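Local coordinates for tryptophan halogenase (Shewanella frigidimarina, PDB 2PYX), which probably binds FAD and acts as a flavin-dependent monooxygenase that halogenates tryptophan or a related indole, at residues S276-I284 against Y412-W423. Sequence-based numbering, arbitrary orientation. Where two conformers were deposited one is given.
Sequences STAQPNGWI and YVISQRQEDRYW
At chi1 176° the Tyr422 ring swings away from its own backbone N and lies under the type I turn Gln279-Gly282, whereas Trp423, with CG anti to the carbonyl carbon, directs its indole edge at the same turn. The turn closes a beta hairpin, strands 274-279 and 282-288, and meets the first turn of helix 421-425. Asn281 CA sits over the Tyr422 face, 3.9 Å from the ring centroid and 17° off the normal, a CH-pi contact; Gly282 N lies above the same face, nearer the rim. Beyond the ring, Tyr422 OH hydrogen-bonds Asn253. Trp423 NE1 donates to Gln279 O (2.8 Å, 155° at the hydrogen), and both the carbonyl and indole planes contain this bond. Ala278 CB touches Trp423 CZ2 at 3.6 Å. Arg417 CD sits over the centre of one indole face, and Tyr422 CD2 lies on the opposite face, toward the rim. Arg417 NE donates to Asn96 O, and its guanidinium forms a long salt bridge, NH1 to Asp420 OD2 (3.8 Å). A water receives Tyr422 N-H and donates to Asn281 OD1 (2.6 Å). Cutting Tyr422 back to an alanine is likely to leave the Asn281-Gly282 peptide without its aromatic floor and Asn253 without its hydroxyl partner, and to take the CD2 edge away from one Trp423 face. Separately, Tyr412 OH meets the edge of the Trp283 indole at CD1 (3.1 Å); Glu358 OE2 hydrogen-bonds both Tyr412 OH and Trp283 NE1. Held by both groups, the Glu358 carboxylate probably fixes how the Trp283 indole is turned, about 8 Å, side chain to side chain, from Glu361, a predicted tryptophan-binding residue.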
# COMPACT_ATOMS: atom_id res chain seq x y z
N SER A 276 12.84 -4.68 -3.32
CA SER A 276 12.86 -3.67 -4.37
C SER A 276 14.32 -3.48 -4.70
O SER A 276 15.07 -2.95 -3.90
CB SER A 276 12.29 -2.37 -3.81
OG SER A 276 12.56 -1.29 -4.67
N THR A 277 14.73 -3.90 -5.90
CA THR A 277 16.13 -3.87 -6.29
C THR A 277 16.26 -2.88 -7.44
O THR A 277 15.73 -3.08 -8.53
CB THR A 277 16.65 -5.29 -6.72
OG1 THR A 277 16.39 -6.22 -5.67
CG2 THR A 277 18.11 -5.23 -7.00
N ALA A 278 17.00 -1.82 -7.19
CA ALA A 278 17.19 -0.76 -8.16
C ALA A 278 17.96 -1.26 -9.37
O ALA A 278 18.86 -2.09 -9.23
CB ALA A 278 17.92 0.44 -7.56
N GLN A 279 17.56 -0.73 -10.53
CA GLN A 279 18.12 -1.07 -11.84
C GLN A 279 18.55 0.23 -12.53
O GLN A 279 18.32 1.33 -11.96
CB GLN A 279 17.09 -1.83 -12.67
CG GLN A 279 16.50 -3.05 -12.00
CD GLN A 279 17.53 -4.14 -11.74
OE1 GLN A 279 18.40 -4.40 -12.61
NE2 GLN A 279 17.47 -4.77 -10.55
N PRO A 280 19.18 0.16 -13.73
CA PRO A 280 19.60 1.40 -14.38
C PRO A 280 18.50 2.42 -14.65
O PRO A 280 18.81 3.62 -14.66
CB PRO A 280 20.27 0.90 -15.66
CG PRO A 280 20.80 -0.46 -15.27
CD PRO A 280 19.71 -1.04 -14.42
N ASN A 281 17.28 1.95 -14.90
CA ASN A 281 16.20 2.81 -15.33
C ASN A 281 14.90 2.60 -14.58
O ASN A 281 13.82 2.88 -15.12
CB ASN A 281 15.99 2.67 -16.85
CG ASN A 281 17.17 3.20 -17.61
OD1 ASN A 281 17.43 4.38 -17.58
ND2 ASN A 281 17.90 2.32 -18.28
N GLY A 282 15.01 2.12 -13.34
CA GLY A 282 13.85 1.87 -12.52
C GLY A 282 14.21 0.91 -11.40
O GLY A 282 15.32 0.95 -10.87
N TRP A 283 13.29 0.04 -11.04
CA TRP A 283 13.52 -0.91 -9.96
C TRP A 283 12.64 -2.11 -10.18
O TRP A 283 11.57 -2.04 -10.82
CB TRP A 283 13.27 -0.26 -8.59
CG TRP A 283 11.88 0.24 -8.39
CD1 TRP A 283 11.33 1.46 -8.80
CD2 TRP A 283 10.82 -0.45 -7.73
NE1 TRP A 283 10.01 1.51 -8.43
CE2 TRP A 283 9.67 0.37 -7.76
CE3 TRP A 283 10.71 -1.69 -7.09
CZ2 TRP A 283 8.44 -0.02 -7.21
CZ3 TRP A 283 9.52 -2.06 -6.48
CH2 TRP A 283 8.39 -1.22 -6.55
N ILE A 284 13.08 -3.25 -9.62
CA ILE A 284 12.36 -4.50 -9.72
C ILE A 284 11.77 -4.95 -8.39
O ILE A 284 12.50 -4.99 -7.40
CB ILE A 284 13.28 -5.58 -10.28
CG1 ILE A 284 13.51 -5.29 -11.75
CG2 ILE A 284 12.70 -6.95 -10.12
CD1 ILE A 284 14.55 -6.21 -12.44
N TYR A 412 14.41 8.08 -4.38
CA TYR A 412 15.29 8.34 -5.52
C TYR A 412 16.26 9.47 -5.27
O TYR A 412 17.42 9.43 -5.68
CB TYR A 412 14.47 8.70 -6.77
CG TYR A 412 13.56 7.62 -7.26
CD1 TYR A 412 14.05 6.63 -8.11
CD2 TYR A 412 12.22 7.53 -6.90
CE1 TYR A 412 13.24 5.64 -8.55
CE2 TYR A 412 11.40 6.53 -7.39
CZ TYR A 412 11.92 5.57 -8.20
OH TYR A 412 11.10 4.56 -8.68
N VAL A 413 15.77 10.54 -4.67
CA VAL A 413 16.55 11.81 -4.64
C VAL A 413 17.83 11.71 -3.85
O VAL A 413 18.80 12.41 -4.14
CB VAL A 413 15.78 12.98 -4.01
CG1 VAL A 413 16.71 14.25 -3.88
CG2 VAL A 413 14.61 13.32 -4.80
N ILE A 414 17.84 10.85 -2.83
CA ILE A 414 19.00 10.72 -1.96
C ILE A 414 19.94 9.56 -2.32
O ILE A 414 20.88 9.24 -1.57
CB ILE A 414 18.61 10.69 -0.47
CG1 ILE A 414 17.84 9.42 -0.14
CG2 ILE A 414 17.82 11.95 -0.13
CD1 ILE A 414 17.28 9.41 1.29
N SER A 415 19.72 8.97 -3.48
CA SER A 415 20.70 8.04 -4.03
C SER A 415 21.99 8.77 -4.39
O SER A 415 22.00 9.97 -4.67
CB SER A 415 20.16 7.36 -5.30
OG SER A 415 21.09 6.37 -5.75
N GLN A 416 23.08 7.99 -4.41
CA GLN A 416 24.37 8.49 -4.89
C GLN A 416 24.72 7.85 -6.24
O GLN A 416 25.84 8.02 -6.76
CB GLN A 416 25.48 8.23 -3.87
CG GLN A 416 25.30 9.04 -2.60
CD GLN A 416 26.53 8.98 -1.70
OE1 GLN A 416 27.08 7.90 -1.46
NE2 GLN A 416 26.97 10.14 -1.21
N ARG A 417 23.78 7.14 -6.82
CA ARG A 417 24.01 6.53 -8.14
C ARG A 417 24.36 7.60 -9.18
O ARG A 417 23.70 8.62 -9.28
CB ARG A 417 22.81 5.75 -8.61
CG ARG A 417 22.66 4.40 -8.04
CD ARG A 417 21.31 3.80 -8.29
NE ARG A 417 21.24 2.36 -8.20
CZ ARG A 417 21.48 1.52 -9.21
NH1 ARG A 417 21.79 1.98 -10.42
NH2 ARG A 417 21.36 0.22 -9.05
N GLN A 418 25.42 7.32 -9.96
CA GLN A 418 26.00 8.28 -10.92
C GLN A 418 26.08 7.73 -12.34
O GLN A 418 26.15 8.53 -13.28
CB GLN A 418 27.41 8.70 -10.50
CG GLN A 418 27.49 9.62 -9.31
CD GLN A 418 26.98 11.04 -9.60
OE1 GLN A 418 26.48 11.34 -10.70
NE2 GLN A 418 27.11 11.92 -8.62
N GLU A 419 26.06 6.41 -12.52
CA GLU A 419 26.38 5.86 -13.87
C GLU A 419 25.28 6.08 -14.90
O GLU A 419 25.56 6.18 -16.12
CB GLU A 419 26.72 4.37 -13.79
CG GLU A 419 28.04 4.12 -13.09
CD GLU A 419 29.19 4.81 -13.80
OE1 GLU A 419 29.38 4.51 -15.00
OE2 GLU A 419 29.87 5.65 -13.16
N ASP A 420 24.04 6.17 -14.43
CA ASP A 420 22.90 6.23 -15.32
C ASP A 420 22.18 7.58 -15.28
O ASP A 420 21.89 8.14 -14.20
CB ASP A 420 21.90 5.15 -14.97
CG ASP A 420 22.48 3.77 -15.04
OD1 ASP A 420 22.77 3.35 -16.20
OD2 ASP A 420 22.62 3.14 -13.97
N ARG A 421 21.83 8.06 -16.47
CA ARG A 421 21.10 9.34 -16.58
C ARG A 421 19.83 9.34 -15.73
O ARG A 421 19.49 10.38 -15.16
CB ARG A 421 20.75 9.61 -18.06
CG ARG A 421 20.05 10.96 -18.26
CD ARG A 421 19.78 11.30 -19.70
NE ARG A 421 18.86 10.37 -20.39
CZ ARG A 421 17.55 10.49 -20.50
NH1 ARG A 421 16.92 11.45 -19.85
NH2 ARG A 421 16.86 9.66 -21.24
N TYR A 422 19.13 8.23 -15.73
CA TYR A 422 17.88 8.09 -14.95
C TYR A 422 18.07 8.54 -13.50
O TYR A 422 17.29 9.35 -12.96
CB TYR A 422 17.41 6.64 -14.97
CG TYR A 422 16.19 6.33 -14.14
CD1 TYR A 422 14.91 6.50 -14.65
CD2 TYR A 422 16.32 5.80 -12.87
CE1 TYR A 422 13.79 6.13 -13.94
CE2 TYR A 422 15.23 5.46 -12.12
CZ TYR A 422 13.96 5.63 -12.66
OH TYR A 422 12.83 5.29 -11.96
N TRP A 423 19.15 8.07 -12.87
CA TRP A 423 19.37 8.36 -11.46
C TRP A 423 19.83 9.80 -11.28
O TRP A 423 19.44 10.50 -10.34
CB TRP A 423 20.32 7.31 -10.83
CG TRP A 423 19.65 6.00 -10.77
CD1 TRP A 423 19.69 4.99 -11.68
CD2 TRP A 423 18.72 5.55 -9.75
NE1 TRP A 423 18.89 3.95 -11.29
CE2 TRP A 423 18.27 4.28 -10.11
CE3 TRP A 423 18.25 6.11 -8.54
CZ2 TRP A 423 17.35 3.56 -9.34
CZ3 TRP A 423 17.37 5.37 -7.77
CH2 TRP A 423 16.95 4.11 -8.16
O HOH W 1 19.50 6.01 -17.69